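Local coordinates for periplasmic binding protein (Agrobacterium tumefaciens str. B6, PDB 5L9G) that binds mannopine in the periplasm and probably delivers it to an ABC transporter for uptake, at residues M162-A167 with Y320-N325. Residues are numbered along the deposited sequence; the frame is centred on the assembly and turned at random.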
loop_
_atom_site.group_PDB
_atom_site.type_symbol
_atom_site.label_atom_id
_atom_site.label_comp_id
_atom_site.label_asym_id
_atom_site.label_seq_id
_atom_site.Cartn_x
_atom_site.Cartn_y
_atom_site.Cartn_z
ATOM N N MET A 162 0.538 -3.044 10.016
ATOM C CA MET A 162 0.722 -4.171 10.950
ATOM C C MET A 162 0.715 -3.729 12.416
ATOM O O MET A 162 0.081 -4.390 13.247
ATOM C CB MET A 162 1.994 -4.976 10.607
ATOM C CG MET A 162 2.101 -5.361 9.116
ATOM S SD MET A 162 0.751 -6.470 8.584
ATOM C CE MET A 162 0.002 -5.504 7.316
ATOM N N ILE A 163 1.407 -2.616 12.741
ATOM C CA ILE A 163 1.428 -2.059 14.106
ATOM C C ILE A 163 0.002 -1.622 14.484
ATOM O O ILE A 163 -0.474 -1.927 15.576
ATOM C CB ILE A 163 2.430 -0.866 14.238
ATOM C CG1 ILE A 163 3.875 -1.239 13.765
ATOM C CG2 ILE A 163 2.420 -0.256 15.653
ATOM C CD1 ILE A 163 4.636 -2.346 14.555
ATOM N N GLU A 164 -0.664 -0.914 13.559
ATOM C CA GLU A 164 -2.031 -0.416 13.746
ATOM C C GLU A 164 -3.016 -1.564 13.916
ATOM O O GLU A 164 -3.958 -1.423 14.711
ATOM C CB GLU A 164 -2.453 0.483 12.580
ATOM C CG GLU A 164 -1.606 1.734 12.390
ATOM C CD GLU A 164 -0.494 1.586 11.358
ATOM O OE1 GLU A 164 -0.211 2.571 10.642
ATOM O OE2 GLU A 164 0.110 0.494 11.277
ATOM N N ALA A 165 -2.794 -2.705 13.189
ATOM C CA ALA A 165 -3.646 -3.906 13.278
ATOM C C ALA A 165 -3.655 -4.409 14.725
ATOM O O ALA A 165 -4.715 -4.704 15.256
ATOM C CB ALA A 165 -3.136 -5.001 12.336
ATOM N N ALA A 166 -2.478 -4.444 15.369
ATOM C CA ALA A 166 -2.328 -4.866 16.758
ATOM C C ALA A 166 -3.062 -3.911 17.708
ATOM O O ALA A 166 -3.754 -4.390 18.612
ATOM C CB ALA A 166 -0.862 -4.965 17.125
ATOM N N ALA A 167 -2.962 -2.575 17.470
ATOM C CA ALA A 167 -3.669 -1.560 18.276
ATOM C C ALA A 167 -5.186 -1.818 18.192
ATOM O O ALA A 167 -5.837 -1.888 19.228
ATOM C CB ALA A 167 -3.343 -0.160 17.779
ATOM N N TYR A 320 -10.051 3.227 8.685
ATOM C CA TYR A 320 -9.410 4.400 9.271
ATOM C C TYR A 320 -8.259 4.707 8.292
ATOM O O TYR A 320 -7.739 3.778 7.668
ATOM C CB TYR A 320 -8.911 4.134 10.712
ATOM C CG TYR A 320 -7.712 3.219 10.737
ATOM C CD1 TYR A 320 -7.853 1.849 10.536
ATOM C CD2 TYR A 320 -6.423 3.735 10.839
ATOM C CE1 TYR A 320 -6.747 1.012 10.466
ATOM C CE2 TYR A 320 -5.308 2.911 10.737
ATOM C CZ TYR A 320 -5.478 1.547 10.580
ATOM O OH TYR A 320 -4.388 0.726 10.481
ATOM N N SER A 321 -7.890 5.986 8.139
ATOM C CA SER A 321 -6.812 6.369 7.217
ATOM C C SER A 321 -5.436 6.220 7.840
ATOM O O SER A 321 -5.262 6.508 9.030
ATOM C CB SER A 321 -6.996 7.798 6.727
ATOM O OG SER A 321 -8.064 7.902 5.803
ATOM N N VAL A 322 -4.436 5.812 7.027
ATOM C CA VAL A 322 -3.040 5.763 7.503
ATOM C C VAL A 322 -2.651 7.195 7.934
ATOM O O VAL A 322 -3.123 8.159 7.322
ATOM C CB VAL A 322 -2.071 5.176 6.421
ATOM C CG1 VAL A 322 -2.016 6.050 5.167
ATOM C CG2 VAL A 322 -0.664 4.927 6.971
ATOM N N ASP A 323 -1.821 7.337 8.975
ATOM C CA ASP A 323 -1.388 8.655 9.400
ATOM C C ASP A 323 0.095 8.824 9.124
ATOM O O ASP A 323 0.917 8.317 9.889
ATOM C CB ASP A 323 -1.719 8.940 10.880
ATOM C CG ASP A 323 -1.438 10.368 11.340
ATOM O OD1 ASP A 323 -0.924 11.180 10.516
ATOM O OD2 ASP A 323 -1.711 10.668 12.513
ATOM N N PRO A 324 0.457 9.544 8.039
ATOM C CA PRO A 324 1.890 9.745 7.731
ATOM C C PRO A 324 2.658 10.463 8.846
ATOM O O PRO A 324 3.856 10.227 8.977
ATOM C CB PRO A 324 1.881 10.556 6.437
ATOM C CG PRO A 324 0.518 10.345 5.851
ATOM C CD PRO A 324 -0.405 10.192 7.031
ATOM N N ASN A 325 1.979 11.313 9.655
ATOM C CA ASN A 325 2.611 12.018 10.782
ATOM C C ASN A 325 3.136 11.034 11.829
ATOM O O ASN A 325 4.208 11.268 12.375
ATOM C CB ASN A 325 1.660 13.039 11.411
ATOM C CG ASN A 325 1.248 14.175 10.496
ATOM O OD1 ASN A 325 0.127 14.688 10.570
ATOM N ND2 ASN A 325 2.131 14.592 9.601
#
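The phenol ring of Y320 brings its hydroxyl end to the aliphatic part of E164, whose carboxylate plane stands 52° from that of the ring; the two side chains cross at about a right angle. CG of E164 lies 3.5 Å from OH of Y320, and CB of the glutamate comes at the ring obliquely, with a still closer approach to the hydroxyl that is doubtful in the model. No hydrogen bond joins the two segments. Beyond Y320, a methyl of V322 borders the carboxylate, with CG2 of V322 4.4 Å from OE1 of E164. With CG anti to the carbonyl carbon (chi1 -61°), a chi2 of 96° swings CD out of the extended zigzag, and hydrogen bonds hold the carboxylate at both oxygens: OE1 is joined to the hydroxyl of Y178 and to NE1 of W327, OE2 to the backbone N of G161. Such bonding satisfies a buried acid and should limit rotation of its head group. Periplasmic binding proteins enclose their ligand between two lobes linked by crossing strands; in this one, residues 320-321 run parallel to strand 240-256, and the chain then enters helix 324-343. Through E164, helix 162-169 touches strand 320-321 and the loop after it, where the side chain of V322 lies about 7 Å from a bound calcium ion and about 9 Å from bound mannopine. In that loop D323 is the N-cap, its OD1 accepting from N of N325 at 3.0 Å, the amide placed above the carboxylate plane. Y178 joins the two segments indirectly, since its hydroxyl is hydrogen-bonded to N of D323 as well as to E164.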